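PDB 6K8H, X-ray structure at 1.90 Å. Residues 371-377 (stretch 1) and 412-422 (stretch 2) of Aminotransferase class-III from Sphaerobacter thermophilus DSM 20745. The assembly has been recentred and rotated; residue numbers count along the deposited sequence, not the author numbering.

Stretch 1 (371-377) GSLFHIH
Stretch 2 412-422: FITPALFGCLS

The most unusual feature of this contact is an aromatic ring laid over a glycine. Phe 374, with chi1 at 65° (p) and chi2 at 88°, folds its ring back across the neighbouring strand, so that Gly 419 CA lies 4.0 Å from the centroid of the Phe 374 ring, 21° off the ring normal. Glycine suits the place exactly: an ideal CB on Gly 419 would come 2.6 Å from Phe 374 CZ, a clash.

The frame is a two-stranded antiparallel pairing of 373-377 with 418-420, the axes 4.8 Å apart at closest approach and their directions 153° apart. Phi/psi values are extended, as in -148/158 at Phe 374 and -146/168 at Gly 419. These two form the hydrogen-bonded pair (CA to CA 5.4 Å): Phe 374 N donates to Gly 419 O at 3.0 Å, and Gly 419 N to Phe 374 O at 2.9 Å. The flanking pairs, Leu 373 with Cys 420 (CA to CA 4.6 Å) and His 375 with Phe 418 (CA to CA 4.3 Å), are non-hydrogen-bonded. The ladder continues past them, with Leu 421 N donating to Ser 372 O at 2.9 Å and Ile 376 N to Leu 417 O at 3.0 Å.

Leu 373, His 375, Phe 418 and Cys 420 share one face of the sheet. Leu 373 (m, t) brings CD2 to 3.8 Å from Cys 420 CB and 4.0 Å from Phe 418 CZ, an apolar cluster suited to burial. Phe 418 (chi1 164°, t) places its CB over the His 375 ring, 4.2 Å from the centroid. His 375 (chi1 -156°, t) also serves as a polar residue, its ND1 donating to Ile 376 O at 3.1 Å.

The Phe 374 ring is on the other face, where CE1 meets Ile 413 CD1 at 3.7 Å and CE2 meets Leu 421 CD2 at 4.2 Å. Ile 376 (m, t) and Leu 417 (m, t) pack CB to CB at 3.9 Å.

A type I turn from Thr 414 to Leu 417 leads into the second strand, closed by Leu 417 N donating to Thr 414 O at 2.9 Å; Leu 417 itself has positive phi (66/35). Thr 414 (chi1 66°, p) braces the bend, its OG1 donating to Phe 418 O at 2.6 Å. One water donates to Ile 376 O at 2.6 Å and to Ala 416 O at 2.9 Å, bridging the stretches beside the turn. The two stretches bury 607 Å² between them, both sides summed.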

# COMPACT_ATOMS: atom_id res chain seq x y z
N GLY B 371 -20.90 -11.87 14.25
CA GLY B 371 -21.11 -10.44 14.26
C GLY B 371 -21.85 -10.02 13.01
O GLY B 371 -22.89 -10.60 12.66
N SER B 372 -21.29 -9.07 12.26
CA SER B 372 -21.94 -8.53 11.07
C SER B 372 -21.41 -9.13 9.77
O SER B 372 -21.63 -8.55 8.70
CB SER B 372 -21.77 -7.00 11.02
OG SER B 372 -20.41 -6.65 11.12
N LEU B 373 -20.75 -10.29 9.83
CA LEU B 373 -20.26 -10.99 8.66
C LEU B 373 -21.05 -12.29 8.47
O LEU B 373 -21.33 -12.99 9.45
CB LEU B 373 -18.77 -11.32 8.80
CG LEU B 373 -17.80 -10.15 8.97
CD1 LEU B 373 -16.43 -10.66 9.38
CD2 LEU B 373 -17.70 -9.37 7.68
N PHE B 374 -21.37 -12.62 7.23
CA PHE B 374 -22.11 -13.85 6.96
C PHE B 374 -21.72 -14.41 5.60
O PHE B 374 -21.23 -13.69 4.72
CB PHE B 374 -23.63 -13.61 7.04
CG PHE B 374 -24.16 -12.69 5.97
CD1 PHE B 374 -24.54 -13.19 4.74
CD2 PHE B 374 -24.28 -11.33 6.21
CE1 PHE B 374 -25.02 -12.35 3.76
CE2 PHE B 374 -24.76 -10.49 5.24
CZ PHE B 374 -25.13 -10.99 4.01
N HIS B 375 -21.95 -15.71 5.44
CA HIS B 375 -21.63 -16.44 4.20
C HIS B 375 -22.74 -17.46 3.97
O HIS B 375 -22.95 -18.34 4.82
CB HIS B 375 -20.26 -17.13 4.31
CG HIS B 375 -19.60 -17.41 2.99
ND1 HIS B 375 -20.28 -17.91 1.90
CD2 HIS B 375 -18.31 -17.27 2.59
CE1 HIS B 375 -19.44 -18.07 0.89
NE2 HIS B 375 -18.24 -17.68 1.28
N ILE B 376 -23.45 -17.34 2.84
CA ILE B 376 -24.47 -18.31 2.44
C ILE B 376 -23.79 -19.43 1.65
O ILE B 376 -22.91 -19.19 0.83
CB ILE B 376 -25.58 -17.66 1.60
CG1 ILE B 376 -26.10 -16.39 2.28
CG2 ILE B 376 -26.71 -18.65 1.37
CD1 ILE B 376 -27.12 -15.63 1.42
N HIS B 377 -24.19 -20.67 1.93
CA HIS B 377 -23.68 -21.85 1.26
C HIS B 377 -24.85 -22.65 0.72
O HIS B 377 -25.82 -22.88 1.46
CB HIS B 377 -22.87 -22.70 2.23
CG HIS B 377 -21.80 -21.94 2.95
ND1 HIS B 377 -20.59 -21.62 2.37
CD2 HIS B 377 -21.76 -21.45 4.21
CE1 HIS B 377 -19.84 -20.97 3.24
NE2 HIS B 377 -20.53 -20.84 4.37
N PHE B 412 -26.73 -6.09 -3.66
CA PHE B 412 -25.35 -6.19 -4.10
C PHE B 412 -24.59 -7.00 -3.06
O PHE B 412 -24.41 -6.55 -1.93
CB PHE B 412 -24.75 -4.79 -4.27
CG PHE B 412 -23.29 -4.76 -4.66
CD1 PHE B 412 -22.80 -5.58 -5.67
CD2 PHE B 412 -22.42 -3.89 -4.03
CE1 PHE B 412 -21.45 -5.54 -6.02
CE2 PHE B 412 -21.08 -3.83 -4.36
CZ PHE B 412 -20.59 -4.67 -5.37
N ILE B 413 -24.17 -8.21 -3.44
CA ILE B 413 -23.41 -9.10 -2.56
C ILE B 413 -22.27 -9.67 -3.39
O ILE B 413 -22.27 -9.58 -4.62
CB ILE B 413 -24.29 -10.22 -1.94
CG1 ILE B 413 -23.59 -10.85 -0.72
CG2 ILE B 413 -24.68 -11.26 -3.00
CD1 ILE B 413 -24.54 -11.59 0.22
N THR B 414 -21.26 -10.23 -2.72
CA THR B 414 -20.15 -10.81 -3.46
C THR B 414 -20.61 -12.04 -4.25
O THR B 414 -21.60 -12.69 -3.89
CB THR B 414 -19.00 -11.22 -2.54
OG1 THR B 414 -19.41 -12.29 -1.68
CG2 THR B 414 -18.50 -10.03 -1.72
N PRO B 415 -19.89 -12.39 -5.31
CA PRO B 415 -20.24 -13.61 -6.06
C PRO B 415 -20.29 -14.87 -5.21
O PRO B 415 -21.05 -15.79 -5.53
CB PRO B 415 -19.15 -13.69 -7.12
CG PRO B 415 -18.74 -12.26 -7.34
CD PRO B 415 -18.84 -11.60 -5.99
N ALA B 416 -19.51 -14.94 -4.12
CA ALA B 416 -19.55 -16.14 -3.29
C ALA B 416 -20.75 -16.16 -2.35
O ALA B 416 -21.00 -17.19 -1.71
CB ALA B 416 -18.25 -16.25 -2.46
N LEU B 417 -21.54 -15.08 -2.32
CA LEU B 417 -22.60 -14.86 -1.32
C LEU B 417 -22.00 -14.69 0.07
O LEU B 417 -22.62 -15.03 1.08
CB LEU B 417 -23.67 -15.97 -1.35
CG LEU B 417 -24.24 -16.30 -2.73
CD1 LEU B 417 -25.36 -17.32 -2.64
CD2 LEU B 417 -24.72 -15.05 -3.48
N PHE B 418 -20.84 -14.04 0.08
CA PHE B 418 -20.20 -13.56 1.33
C PHE B 418 -20.68 -12.11 1.46
O PHE B 418 -20.60 -11.38 0.48
CB PHE B 418 -18.68 -13.59 1.23
CG PHE B 418 -18.01 -12.77 2.30
CD1 PHE B 418 -18.06 -13.16 3.63
CD2 PHE B 418 -17.34 -11.60 1.98
CE1 PHE B 418 -17.43 -12.41 4.61
CE2 PHE B 418 -16.73 -10.84 2.97
CZ PHE B 418 -16.78 -11.25 4.28
N GLY B 419 -21.17 -11.73 2.63
CA GLY B 419 -21.68 -10.39 2.79
C GLY B 419 -21.44 -9.84 4.18
O GLY B 419 -21.04 -10.55 5.11
N CYS B 420 -21.66 -8.53 4.30
CA CYS B 420 -21.43 -7.82 5.55
C CYS B 420 -22.51 -6.76 5.74
O CYS B 420 -23.02 -6.17 4.78
CB CYS B 420 -20.02 -7.21 5.63
SG CYS B 420 -19.68 -5.98 4.34
N LEU B 421 -22.85 -6.52 6.99
CA LEU B 421 -23.75 -5.41 7.31
C LEU B 421 -23.00 -4.09 7.50
O LEU B 421 -21.79 -4.06 7.75
CB LEU B 421 -24.56 -5.72 8.57
CG LEU B 421 -25.17 -7.11 8.71
CD1 LEU B 421 -25.81 -7.26 10.09
CD2 LEU B 421 -26.21 -7.32 7.62
N SER B 422 -23.74 -3.00 7.37
CA SER B 422 -23.25 -1.67 7.70
C SER B 422 -24.17 -1.02 8.74
O SER B 422 -25.35 -1.38 8.87
CB SER B 422 -23.15 -0.81 6.44
OG SER B 422 -24.43 -0.60 5.86
O HOH W 1 -22.68 -19.53 -1.75